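Local coordinates for protein histidinol dehydrogenase (Elizabethkingia anophelis NUHP1, PDB 6AN0) that probably catalyses the two successive NAD-dependent oxidations that convert L-histidinol through L-histidinaldehyde to L-histidine, the last step of histidine biosynthesis, using zinc, at residues T11-P16 with G311-S316; L244-T249 with I273-D278; E254-D259 with Q283-Q288; F323-A328 with D344-A349; L332-E337 with V352-F357. All coordinates share one frame; numbering follows the deposited sequence.

From the N terminus, strand 10-13 finds its partner, strand 310-313, almost 300 residues later, and contact 1 closes that long loop. Contacts 2 and 3 both form within this loop and cross each other, since strand 242-247, helix 253-264, strand 271-276 and helix 279-293 follow in turn and pair strand with strand, helix with helix. Beyond contact 1 the chain enters helix 317-327, and two shorter loops interlock: contact 4 joins that helix to residues 344-349, while contact 5 pairs strands 331-335 and 351-354. Contacts 1, 2 and 5 thus build one six-stranded parallel sheet, contact 3 packs helices beside it, and contacts 3, 4 and 5 reach the second subunit.

Contact 1 of 5, residues T11-P16 with G311-S316; sequences TYINPP and GIVLDS
The carbonyl oxygen of Gly311 is held twice from the neighbouring strand: it accepts a hydrogen bond from the N of Tyr12, with Tyr12 N and Gly311 O 2.8 Å apart nearly along the C=O axis, and a CA-H...O contact from Thr11 (Thr11 CA to Gly311 O 3.1 Å). Two more bonds continue the parallel pairing. Val313 N donates to Tyr12 O at 3.0 Å, and Asn14 N reaches Val313 O at 2.9 Å, this last one meeting a lone pair in the carbonyl plane just as residues 14-16 leave the strand. On one face, Ile13 and Val313 run alongside each other; with CG1 beside the backbone N (chi1 -51°) and a further bend at chi2 (-59°), Ile13 brings its tip CD1 to 3.6 Å from Val313 CG2, and Leu282 of helix 279-293 packs on the same Val313. The other face carries Tyr12 and Ile312. CD2 of the Tyr12 ring comes obliquely to 4.1 Å from Ile312 CG1, while the Pro15 ring crosses Ile312 at about a right angle, its CG 3.7 Å from Ile312 CG2; Leu23 of helix 20-23 touches both Tyr12 and Pro15. Pro15 CD also meets Leu314 CD2 at 3.9 Å. Strand 10-13 lies at the margin of the sheet within this chain. All three hydrogen bonds join main-chain atoms, so its attachment rests on backbone pairing and apolar packing, with no salt bridge across.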
# COMPACT_ATOMS: atom_id res chain seq x y z
N THR A 11 1.67 -9.76 35.62
CA THR A 11 2.43 -8.53 35.79
C THR A 11 3.93 -8.79 35.83
O THR A 11 4.39 -9.85 36.27
CB THR A 11 2.02 -7.78 37.05
OG1 THR A 11 2.18 -8.63 38.19
CG2 THR A 11 0.58 -7.34 36.96
N TYR A 12 4.69 -7.78 35.41
CA TYR A 12 6.14 -7.82 35.35
C TYR A 12 6.68 -6.50 35.87
O TYR A 12 6.34 -5.44 35.33
CB TYR A 12 6.62 -8.08 33.91
CG TYR A 12 5.96 -9.26 33.24
CD1 TYR A 12 6.54 -10.52 33.27
CD2 TYR A 12 4.74 -9.11 32.58
CE1 TYR A 12 5.94 -11.60 32.65
CE2 TYR A 12 4.13 -10.19 31.97
CZ TYR A 12 4.73 -11.43 32.00
OH TYR A 12 4.11 -12.49 31.39
N ILE A 13 7.51 -6.55 36.91
CA ILE A 13 7.97 -5.35 37.60
C ILE A 13 9.42 -5.10 37.21
O ILE A 13 10.33 -5.82 37.66
CB ILE A 13 7.84 -5.47 39.13
CG1 ILE A 13 6.43 -5.92 39.51
CG2 ILE A 13 8.17 -4.14 39.78
CD1 ILE A 13 5.32 -4.98 39.03
N ASN A 14 9.65 -4.05 36.42
CA ASN A 14 10.98 -3.67 35.95
C ASN A 14 11.71 -4.83 35.27
O ASN A 14 12.79 -5.23 35.70
CB ASN A 14 11.83 -3.11 37.08
CG ASN A 14 11.16 -1.96 37.81
OD1 ASN A 14 10.92 -2.04 39.02
ND2 ASN A 14 10.87 -0.88 37.09
N PRO A 15 11.14 -5.39 34.19
CA PRO A 15 11.84 -6.46 33.49
C PRO A 15 13.09 -5.91 32.80
O PRO A 15 13.10 -4.76 32.34
CB PRO A 15 10.80 -6.95 32.47
CG PRO A 15 9.94 -5.77 32.21
CD PRO A 15 9.88 -5.01 33.52
N PRO A 16 14.15 -6.70 32.72
CA PRO A 16 15.35 -6.24 32.00
C PRO A 16 15.09 -6.12 30.51
O PRO A 16 14.12 -6.67 29.97
CB PRO A 16 16.38 -7.34 32.30
CG PRO A 16 15.55 -8.56 32.56
CD PRO A 16 14.30 -8.07 33.25
N GLY A 311 0.65 -6.51 32.31
CA GLY A 311 0.93 -5.23 32.95
C GLY A 311 2.39 -5.15 33.34
O GLY A 311 2.93 -6.05 33.99
N ILE A 312 3.04 -4.05 32.94
CA ILE A 312 4.49 -3.92 33.06
C ILE A 312 4.81 -2.58 33.71
O ILE A 312 4.35 -1.54 33.24
CB ILE A 312 5.17 -4.04 31.69
CG1 ILE A 312 4.72 -5.33 30.99
CG2 ILE A 312 6.70 -3.99 31.84
CD1 ILE A 312 5.15 -5.44 29.54
N VAL A 313 5.63 -2.61 34.76
CA VAL A 313 6.14 -1.39 35.38
C VAL A 313 7.52 -1.09 34.82
O VAL A 313 8.41 -1.95 34.84
CB VAL A 313 6.19 -1.52 36.92
CG1 VAL A 313 6.79 -0.25 37.51
CG2 VAL A 313 4.80 -1.74 37.46
N LEU A 314 7.69 0.12 34.31
CA LEU A 314 8.95 0.61 33.78
C LEU A 314 9.21 1.99 34.37
O LEU A 314 8.28 2.77 34.57
CB LEU A 314 8.91 0.67 32.23
CG LEU A 314 8.74 -0.67 31.52
CD1 LEU A 314 8.40 -0.51 30.03
CD2 LEU A 314 9.98 -1.55 31.71
N ASP A 315 10.48 2.30 34.65
CA ASP A 315 10.79 3.39 35.57
C ASP A 315 10.84 4.77 34.91
O ASP A 315 11.31 5.72 35.54
CB ASP A 315 12.10 3.10 36.32
CG ASP A 315 13.30 2.96 35.40
OD1 ASP A 315 13.20 3.25 34.20
OD2 ASP A 315 14.36 2.54 35.91
N SER A 316 10.37 4.91 33.67
CA SER A 316 10.26 6.24 33.07
C SER A 316 9.30 6.17 31.89
O SER A 316 9.08 5.11 31.29
CB SER A 316 11.62 6.78 32.62
OG SER A 316 12.09 6.10 31.46

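Contact 2 of 5, residues L244-T249 with I273-D278; sequences LVIADT and ILLTTD
Leu244, within strand 242-247, has CG anti to its backbone N (chi1 -174°), which lays the side chain across toward the adjacent strand. Its CB stands 4.0 Å from Ile273 O, and its CG 3.9 Å from Ile273 CB. The two methyls part: CD1 of Leu244 meets Ile273 CG2 at 3.9 Å, whereas CD2 of Leu244 reaches forward two residues to Leu275 CD1 at 3.8 Å. Leu275 CD1 also touches CG1 of Ile246, whose side chain runs alongside that of Leu275, so these aliphatic groups cover one face of the strand pair, against helix 317-327. The strands, joined through helix 253-264 as a beta-alpha-beta unit, run parallel with a crossing of -16°. Val245 is held through both its backbone polar atoms: Val245 N donates to Ile273 O at 2.9 Å, and Val245 O accepts the nearly straight bond from Leu275 N at 2.8 Å (174° at the hydrogen). Ala247 repeats the pattern with Leu275 O and Thr277 N. On the other face, Leu274 crosses Val245 obliquely, its CD1 against Val245 CB. Past the strand ends, Thr277 OG1 lies 3.5 Å from Asp248 CB, while the carboxylate of Asp248 turns away to Thr250 and that of Asp278 caps Ile281 N.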
# COMPACT_ATOMS: atom_id res chain seq x y z
N LEU A 244 -2.29 -0.71 23.67
CA LEU A 244 -1.25 -0.49 24.65
C LEU A 244 -1.51 0.86 25.30
O LEU A 244 -1.74 1.84 24.59
CB LEU A 244 0.14 -0.55 24.02
CG LEU A 244 1.37 -0.49 24.93
CD1 LEU A 244 2.53 -1.25 24.29
CD2 LEU A 244 1.80 0.97 25.22
N VAL A 245 -1.52 0.88 26.63
CA VAL A 245 -1.74 2.10 27.41
C VAL A 245 -0.46 2.41 28.17
O VAL A 245 0.15 1.52 28.77
CB VAL A 245 -2.92 1.93 28.39
CG1 VAL A 245 -3.15 3.23 29.19
CG2 VAL A 245 -4.17 1.49 27.65
N ILE A 246 -0.08 3.69 28.18
CA ILE A 246 1.00 4.20 29.02
C ILE A 246 0.38 5.13 30.06
O ILE A 246 -0.30 6.10 29.71
CB ILE A 246 2.06 4.94 28.20
CG1 ILE A 246 2.68 4.00 27.15
CG2 ILE A 246 3.14 5.52 29.12
CD1 ILE A 246 3.79 4.66 26.30
N ALA A 247 0.64 4.85 31.34
CA ALA A 247 -0.01 5.57 32.44
C ALA A 247 1.01 6.03 33.47
O ALA A 247 1.82 5.23 33.94
CB ALA A 247 -1.06 4.68 33.11
N ASP A 248 0.96 7.31 33.85
CA ASP A 248 1.77 7.79 34.96
C ASP A 248 0.84 8.13 36.13
O ASP A 248 -0.33 7.76 36.14
CB ASP A 248 2.66 8.96 34.52
CG ASP A 248 1.88 10.22 34.16
OD1 ASP A 248 0.65 10.27 34.37
OD2 ASP A 248 2.51 11.18 33.66
N THR A 249 1.38 8.83 37.14
CA THR A 249 0.59 9.14 38.33
C THR A 249 -0.60 10.06 38.04
O THR A 249 -1.49 10.17 38.89
CB THR A 249 1.48 9.76 39.41
OG1 THR A 249 2.10 10.94 38.89
CG2 THR A 249 2.57 8.79 39.83
N ILE A 273 -1.97 -4.34 26.66
CA ILE A 273 -0.71 -4.11 27.34
C ILE A 273 -0.84 -2.83 28.14
O ILE A 273 -1.22 -1.80 27.58
CB ILE A 273 0.47 -3.99 26.34
CG1 ILE A 273 0.53 -5.21 25.42
CG2 ILE A 273 1.78 -3.81 27.10
CD1 ILE A 273 0.99 -6.45 26.11
N LEU A 274 -0.56 -2.91 29.44
CA LEU A 274 -0.53 -1.73 30.31
C LEU A 274 0.90 -1.49 30.78
O LEU A 274 1.49 -2.36 31.44
CB LEU A 274 -1.48 -1.90 31.50
CG LEU A 274 -1.42 -0.84 32.62
CD1 LEU A 274 -1.76 0.55 32.08
CD2 LEU A 274 -2.37 -1.21 33.76
N LEU A 275 1.46 -0.33 30.44
CA LEU A 275 2.76 0.11 30.92
C LEU A 275 2.54 1.23 31.92
O LEU A 275 1.82 2.19 31.61
CB LEU A 275 3.64 0.61 29.77
CG LEU A 275 3.84 -0.30 28.55
CD1 LEU A 275 4.78 0.39 27.56
CD2 LEU A 275 4.40 -1.64 28.97
N THR A 276 3.10 1.11 33.12
CA THR A 276 2.97 2.17 34.12
C THR A 276 4.35 2.58 34.62
O THR A 276 5.30 1.79 34.57
CB THR A 276 2.09 1.75 35.32
OG1 THR A 276 2.78 0.78 36.12
CG2 THR A 276 0.77 1.16 34.87
N THR A 277 4.45 3.82 35.10
CA THR A 277 5.71 4.27 35.69
C THR A 277 5.81 3.99 37.19
O THR A 277 6.87 4.25 37.77
CB THR A 277 5.95 5.77 35.45
OG1 THR A 277 4.84 6.54 35.93
CG2 THR A 277 6.18 6.04 33.97
N ASP A 278 4.76 3.49 37.85
CA ASP A 278 4.98 2.95 39.19
C ASP A 278 3.95 1.88 39.50
O ASP A 278 2.90 1.77 38.85
CB ASP A 278 5.05 4.07 40.27
CG ASP A 278 3.68 4.61 40.73
OD1 ASP A 278 2.65 3.91 40.68
OD2 ASP A 278 3.67 5.77 41.18

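Contact 3 of 5, residues E254-D259 with Q283-Q288; sequences EFVAAD and QQTLMQ
The helical segments 254-259 and 283-288 cross at -55° with their axes 8.0 Å apart and their CA atoms nearest at Ala257 and Thr285. The two are covering helices of an alpha/beta fold: the first connects two parallel strands, the second follows the latter of them, and both rest on Leu274 of strand 271-276, which touches Val256 and Thr285 alike. The small residue Ala257 permits the close approach. Its CB points toward the other helix and sits 3.4 Å from Gln288 CB, with Thr285 O 3.7 Å away, so the methyl touches a side chain and the backbone of the preceding turn at once. No hydrogen bond passes directly between the two segments.

Gln288 contributes the broadest surface. Its CG lies beside the backbone N, and a bend at chi2 (-75°) folds the amide back over the start of the opposite helix, where CD approaches Glu254 CA to 3.8 Å and OE1 approaches Glu254 CG to 3.7 Å. Glu254 itself extends past this amide, the carboxylate and amide planes turned 54° from each other. The oxygen of Gln288 is satisfied by Gln292 NE2, which also donates to Glu254 O, a direct hydrogen bond between the two helices just beyond residues 283-288. Away from this interface, Asp259 forms a salt bridge with Arg430 of the second subunit. Nearer the sheet, Thr285 directs OG1 to Ile281 O in its own helix, leaving the methyl anti to the backbone N; that CG2 meets Val256 CG1 at about a right angle and at 3.5 Å, a tight carbon pair.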
# COMPACT_ATOMS: atom_id res chain seq x y z
N GLU A 254 -9.59 4.22 37.09
CA GLU A 254 -10.90 3.80 36.62
C GLU A 254 -11.00 3.92 35.11
O GLU A 254 -11.56 3.04 34.44
CB GLU A 254 -12.02 4.61 37.27
CG GLU A 254 -13.41 4.08 36.87
CD GLU A 254 -14.55 4.97 37.35
OE1 GLU A 254 -14.39 6.21 37.36
OE2 GLU A 254 -15.60 4.41 37.72
N PHE A 255 -10.47 5.02 34.55
CA PHE A 255 -10.51 5.21 33.10
C PHE A 255 -9.64 4.17 32.39
O PHE A 255 -10.05 3.59 31.38
CB PHE A 255 -10.02 6.61 32.71
CG PHE A 255 -10.88 7.75 33.18
CD1 PHE A 255 -12.00 7.55 33.97
CD2 PHE A 255 -10.55 9.06 32.82
CE1 PHE A 255 -12.77 8.62 34.39
CE2 PHE A 255 -11.30 10.13 33.24
CZ PHE A 255 -12.42 9.91 34.03
N VAL A 256 -8.43 3.95 32.90
CA VAL A 256 -7.50 3.02 32.25
C VAL A 256 -8.08 1.61 32.25
O VAL A 256 -8.03 0.91 31.23
CB VAL A 256 -6.12 3.07 32.94
CG1 VAL A 256 -5.22 1.95 32.43
CG2 VAL A 256 -5.45 4.44 32.71
N ALA A 257 -8.63 1.17 33.38
CA ALA A 257 -9.25 -0.15 33.42
C ALA A 257 -10.38 -0.28 32.40
O ALA A 257 -10.49 -1.30 31.70
CB ALA A 257 -9.78 -0.43 34.82
N ALA A 258 -11.22 0.75 32.29
CA ALA A 258 -12.32 0.71 31.32
C ALA A 258 -11.79 0.64 29.89
O ALA A 258 -12.36 -0.06 29.04
CB ALA A 258 -13.22 1.93 31.51
N ASP A 259 -10.70 1.36 29.59
CA ASP A 259 -10.11 1.31 28.26
C ASP A 259 -9.58 -0.08 27.94
O ASP A 259 -9.84 -0.62 26.85
CB ASP A 259 -9.00 2.36 28.14
CG ASP A 259 -9.54 3.78 28.20
OD1 ASP A 259 -10.73 3.97 27.86
OD2 ASP A 259 -8.79 4.71 28.59
N GLN A 283 -1.37 -1.46 40.44
CA GLN A 283 -2.24 -2.15 41.39
C GLN A 283 -3.65 -1.55 41.41
O GLN A 283 -4.64 -2.28 41.43
CB GLN A 283 -1.62 -2.12 42.79
N GLN A 284 -3.76 -0.22 41.40
CA GLN A 284 -5.08 0.41 41.40
C GLN A 284 -5.85 0.09 40.12
O GLN A 284 -7.06 -0.15 40.16
CB GLN A 284 -4.96 1.92 41.59
CG GLN A 284 -4.70 2.35 43.01
CD GLN A 284 -4.76 3.86 43.16
OE1 GLN A 284 -5.71 4.50 42.71
NE2 GLN A 284 -3.74 4.44 43.79
N THR A 285 -5.15 0.11 38.98
CA THR A 285 -5.81 -0.18 37.71
C THR A 285 -6.28 -1.63 37.64
O THR A 285 -7.36 -1.91 37.13
CB THR A 285 -4.85 0.12 36.55
OG1 THR A 285 -4.44 1.49 36.62
CG2 THR A 285 -5.54 -0.12 35.22
N LEU A 286 -5.48 -2.56 38.16
CA LEU A 286 -5.88 -3.97 38.14
C LEU A 286 -7.07 -4.22 39.06
O LEU A 286 -7.94 -5.04 38.75
CB LEU A 286 -4.70 -4.85 38.54
CG LEU A 286 -3.60 -4.96 37.49
CD1 LEU A 286 -2.48 -5.86 37.96
CD2 LEU A 286 -4.19 -5.46 36.20
N MET A 287 -7.11 -3.53 40.20
CA MET A 287 -8.28 -3.62 41.06
C MET A 287 -9.53 -3.14 40.33
O MET A 287 -10.60 -3.76 40.43
CB MET A 287 -8.06 -2.81 42.34
CG MET A 287 -7.00 -3.36 43.28
SD MET A 287 -6.66 -2.27 44.67
CE MET A 287 -8.30 -2.09 45.38
N GLN A 288 -9.40 -2.04 39.59
CA GLN A 288 -10.52 -1.54 38.80
C GLN A 288 -10.91 -2.53 37.71
O GLN A 288 -12.10 -2.71 37.42
CB GLN A 288 -10.17 -0.18 38.18
CG GLN A 288 -10.27 0.99 39.16
CD GLN A 288 -11.70 1.41 39.44
OE1 GLN A 288 -12.63 1.00 38.76
NE2 GLN A 288 -11.87 2.26 40.46

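Contact 4 of 5, residues F323-A328 with D344-A349; sequences FSNLYA and DKITSA
Ser324 begins the contact through solvent: its OG donates to a water 2.8 Å away, and that water donates to Asn325 OD1 and to Ser348 O. Asn325 carries most of the contact. With CG beside the backbone N (chi1 -73°), its amide leaves the helix and meets the backbone of residues 345-347 at both ends. Asn325 ND2 donates to Lys345 O at 2.9 Å, close to the plane of the amide, while Asn325 OD1 accepts from Thr347 N at 2.9 Å in a nearly straight bond (175° at the hydrogen), the donor standing above the carbonyl plane. With the first water, OD1 has two partners, and the bonds at both ends should fix the rotation of the amide. Thr347 OG1 lies across this group, 3.1 Å from Asn325 CG. A second water joins Asn325 O to the hydroxyls of Thr347 and Ser348; Ser348 OG is also hydrogen-bonded to Lys392 NZ of the second subunit. At Ala328 the chain leaves the helix with positive phi (61°), and its CB packs 3.8 Å from Ser348 CB. The contact ties a helix end of this alpha/beta domain to the loop before strand 351-354, beside the turn to the predicted proton acceptors Glu330 and His331.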
# COMPACT_ATOMS: atom_id res chain seq x y z
N PHE A 323 9.49 0.75 24.80
CA PHE A 323 8.78 -0.53 24.74
C PHE A 323 7.65 -0.47 23.72
O PHE A 323 7.48 -1.39 22.90
CB PHE A 323 8.25 -0.90 26.12
CG PHE A 323 7.63 -2.28 26.19
CD1 PHE A 323 8.32 -3.33 26.79
CD2 PHE A 323 6.37 -2.53 25.66
CE1 PHE A 323 7.76 -4.60 26.85
CE2 PHE A 323 5.81 -3.79 25.72
CZ PHE A 323 6.51 -4.83 26.32
N SER A 324 6.85 0.60 23.75
CA SER A 324 5.72 0.71 22.82
C SER A 324 6.19 0.70 21.37
O SER A 324 5.55 0.09 20.50
CB SER A 324 4.91 1.98 23.11
OG SER A 324 3.77 2.06 22.27
N ASN A 325 7.31 1.36 21.09
CA ASN A 325 7.82 1.42 19.72
C ASN A 325 8.29 0.05 19.24
O ASN A 325 8.16 -0.26 18.05
CB ASN A 325 8.95 2.45 19.63
CG ASN A 325 8.45 3.91 19.69
OD1 ASN A 325 7.30 4.20 19.36
ND2 ASN A 325 9.34 4.82 20.10
N LEU A 326 8.80 -0.78 20.15
CA LEU A 326 9.14 -2.16 19.79
C LEU A 326 7.89 -3.01 19.59
O LEU A 326 7.88 -3.91 18.74
CB LEU A 326 10.03 -2.77 20.88
CG LEU A 326 11.42 -2.16 21.08
CD1 LEU A 326 12.18 -2.88 22.19
CD2 LEU A 326 12.21 -2.21 19.79
N TYR A 327 6.83 -2.76 20.37
CA TYR A 327 5.60 -3.55 20.27
C TYR A 327 4.79 -3.18 19.03
O TYR A 327 4.18 -4.05 18.39
CB TYR A 327 4.77 -3.35 21.54
CG TYR A 327 3.46 -4.11 21.59
CD1 TYR A 327 3.41 -5.44 21.97
CD2 TYR A 327 2.26 -3.48 21.27
CE1 TYR A 327 2.20 -6.13 22.02
CE2 TYR A 327 1.06 -4.14 21.32
CZ TYR A 327 1.03 -5.47 21.70
OH TYR A 327 -0.17 -6.13 21.75
N ALA A 328 4.75 -1.87 18.69
CA ALA A 328 4.04 -1.31 17.53
C ALA A 328 2.55 -1.58 17.64
O ALA A 328 1.99 -2.37 16.85
CB ALA A 328 4.61 -1.86 16.22
N ASP A 344 6.38 13.19 19.54
CA ASP A 344 7.43 13.10 18.52
C ASP A 344 8.24 11.82 18.66
O ASP A 344 8.82 11.36 17.67
CB ASP A 344 8.38 14.30 18.61
CG ASP A 344 7.80 15.57 18.02
OD1 ASP A 344 6.71 15.53 17.43
OD2 ASP A 344 8.45 16.63 18.17
N LYS A 345 8.32 11.26 19.87
CA LYS A 345 9.09 10.05 20.14
C LYS A 345 8.36 8.77 19.75
O LYS A 345 8.99 7.70 19.77
CB LYS A 345 9.45 9.96 21.63
CG LYS A 345 10.13 11.19 22.20
CD LYS A 345 11.44 11.47 21.50
CE LYS A 345 12.47 12.04 22.48
NZ LYS A 345 11.92 13.13 23.34
N ILE A 346 7.08 8.84 19.42
CA ILE A 346 6.34 7.66 18.95
C ILE A 346 6.73 7.37 17.51
O ILE A 346 6.63 8.25 16.65
CB ILE A 346 4.83 7.89 19.07
CG1 ILE A 346 4.43 8.16 20.51
CG2 ILE A 346 4.05 6.71 18.48
CD1 ILE A 346 3.02 8.71 20.62
N THR A 347 7.15 6.13 17.23
CA THR A 347 7.58 5.82 15.88
C THR A 347 6.73 4.78 15.17
O THR A 347 6.70 4.78 13.94
CB THR A 347 9.05 5.34 15.84
OG1 THR A 347 9.23 4.22 16.71
CG2 THR A 347 10.00 6.48 16.25
N SER A 348 6.04 3.90 15.90
CA SER A 348 5.09 2.97 15.31
C SER A 348 3.87 2.87 16.22
O SER A 348 4.00 2.47 17.38
CB SER A 348 5.69 1.58 15.10
OG SER A 348 6.72 1.60 14.14
N ALA A 349 2.70 3.18 15.66
CA ALA A 349 1.41 3.00 16.31
C ALA A 349 0.33 3.27 15.26
O ALA A 349 0.48 4.18 14.45
CB ALA A 349 1.23 3.95 17.50
O HOH W 1 4.66 3.33 19.97
O HOH W 2 8.86 1.90 15.83

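Contact 5 of 5, residues L332-E337 with V352-F357; sequences LILAIE and VFLGNF
Two parallel strands at one margin of the chain's six-stranded sheet form this contact, pairing Leu332 with Val352, Ile333 with Phe353 and Leu334 with Leu354. Three hydrogen bonds hold them. Phe353 N donates to Leu332 O at 2.8 Å. Leu334 N donates to Phe353 O at 2.8 Å, almost along the C=O axis. Gly355 N follows to Leu334 O at 3.0 Å, from above the carbonyl plane. Leu334 O takes a weak bond from Ile336 N, closing an inverse gamma turn centred on Ala335 that ends the strand. On one face, Leu334 and Leu354 run side by side, CD1 of Leu334 being 3.9 Å from CD2 of Leu354. On the other, Phe353 has CG beside its backbone N (chi1 -58°); Leu332 O lies in the ring plane at its edge, 3.5 Å from Phe353 CD2, and Ile333 CG1 sits 4.2 Å from Phe353 CB. The Phe353 side chain lies about 4 Å from that of His331, a predicted substrate-binding residue. Strand 242-247 bonds to the far side of strand 331-335, helix 317-327 touches Leu332 and Ile336, and beyond residues 352-354 a parallel strand of the second subunit carries the sheet across the interface.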
# COMPACT_ATOMS: atom_id res chain seq x y z
N LEU A 332 -2.67 3.12 20.67
CA LEU A 332 -1.80 3.57 21.76
C LEU A 332 -2.55 4.64 22.55
O LEU A 332 -2.98 5.64 21.98
CB LEU A 332 -0.50 4.15 21.20
CG LEU A 332 0.41 4.86 22.20
CD1 LEU A 332 0.83 3.87 23.30
CD2 LEU A 332 1.64 5.43 21.49
N ILE A 333 -2.71 4.44 23.86
CA ILE A 333 -3.31 5.46 24.72
C ILE A 333 -2.22 6.04 25.62
O ILE A 333 -1.60 5.32 26.41
CB ILE A 333 -4.47 4.90 25.56
CG1 ILE A 333 -5.54 4.28 24.64
CG2 ILE A 333 -5.08 6.00 26.44
CD1 ILE A 333 -6.77 3.73 25.37
N LEU A 334 -2.00 7.36 25.52
CA LEU A 334 -1.03 8.05 26.37
C LEU A 334 -1.80 8.71 27.51
O LEU A 334 -2.23 9.86 27.40
CB LEU A 334 -0.21 9.07 25.59
CG LEU A 334 0.66 8.52 24.47
CD1 LEU A 334 1.51 9.69 23.93
CD2 LEU A 334 1.54 7.34 24.94
N ALA A 335 -1.96 7.98 28.61
CA ALA A 335 -2.65 8.51 29.79
C ALA A 335 -1.64 9.18 30.71
O ALA A 335 -1.38 8.76 31.85
CB ALA A 335 -3.43 7.40 30.50
N ILE A 336 -1.04 10.24 30.19
CA ILE A 336 0.05 10.91 30.88
C ILE A 336 -0.11 12.41 30.73
O ILE A 336 -0.86 12.91 29.89
CB ILE A 336 1.45 10.51 30.35
CG1 ILE A 336 1.61 11.02 28.90
CG2 ILE A 336 1.69 9.02 30.51
CD1 ILE A 336 2.84 10.51 28.18
N GLU A 337 0.62 13.10 31.60
CA GLU A 337 0.77 14.54 31.59
C GLU A 337 1.57 15.00 30.38
O GLU A 337 2.56 14.37 30.00
CB GLU A 337 1.50 14.93 32.87
CG GLU A 337 1.19 16.27 33.44
CD GLU A 337 1.66 16.36 34.87
OE1 GLU A 337 2.84 16.05 35.14
OE2 GLU A 337 0.84 16.72 35.74
N VAL A 352 -3.31 7.01 17.90
CA VAL A 352 -2.83 7.45 19.21
C VAL A 352 -3.89 8.34 19.87
O VAL A 352 -4.46 9.23 19.23
CB VAL A 352 -1.49 8.21 19.09
CG1 VAL A 352 -0.99 8.73 20.47
CG2 VAL A 352 -0.44 7.32 18.40
N PHE A 353 -4.12 8.11 21.16
CA PHE A 353 -5.12 8.82 21.95
C PHE A 353 -4.43 9.55 23.09
O PHE A 353 -3.68 8.94 23.85
CB PHE A 353 -6.16 7.81 22.48
CG PHE A 353 -6.85 7.06 21.37
CD1 PHE A 353 -8.09 7.48 20.89
CD2 PHE A 353 -6.23 5.97 20.75
CE1 PHE A 353 -8.70 6.81 19.84
CE2 PHE A 353 -6.84 5.30 19.70
CZ PHE A 353 -8.08 5.73 19.24
N LEU A 354 -4.70 10.86 23.23
CA LEU A 354 -3.91 11.73 24.10
C LEU A 354 -4.69 12.21 25.32
O LEU A 354 -5.71 12.89 25.18
CB LEU A 354 -3.42 12.94 23.30
CG LEU A 354 -2.61 12.60 22.06
CD1 LEU A 354 -2.29 13.92 21.36
CD2 LEU A 354 -1.32 11.85 22.43
N GLY A 355 -4.18 11.90 26.51
CA GLY A 355 -4.72 12.43 27.75
C GLY A 355 -5.91 11.62 28.25
O GLY A 355 -6.41 10.71 27.58
N ASN A 356 -6.39 11.99 29.44
CA ASN A 356 -7.34 11.14 30.15
C ASN A 356 -8.73 11.09 29.52
O ASN A 356 -9.52 10.20 29.85
CB ASN A 356 -7.47 11.60 31.61
CG ASN A 356 -6.26 11.22 32.45
OD1 ASN A 356 -5.41 10.44 32.01
ND2 ASN A 356 -6.18 11.76 33.67
N PHE A 357 -9.09 12.03 28.65
CA PHE A 357 -10.44 12.04 28.11
C PHE A 357 -10.51 11.53 26.67
O PHE A 357 -11.58 11.56 26.07
CB PHE A 357 -11.05 13.44 28.27
CG PHE A 357 -11.22 13.81 29.72
CD1 PHE A 357 -12.29 13.32 30.45
CD2 PHE A 357 -10.26 14.57 30.37
CE1 PHE A 357 -12.43 13.62 31.80
CE2 PHE A 357 -10.39 14.87 31.72
CZ PHE A 357 -11.48 14.39 32.43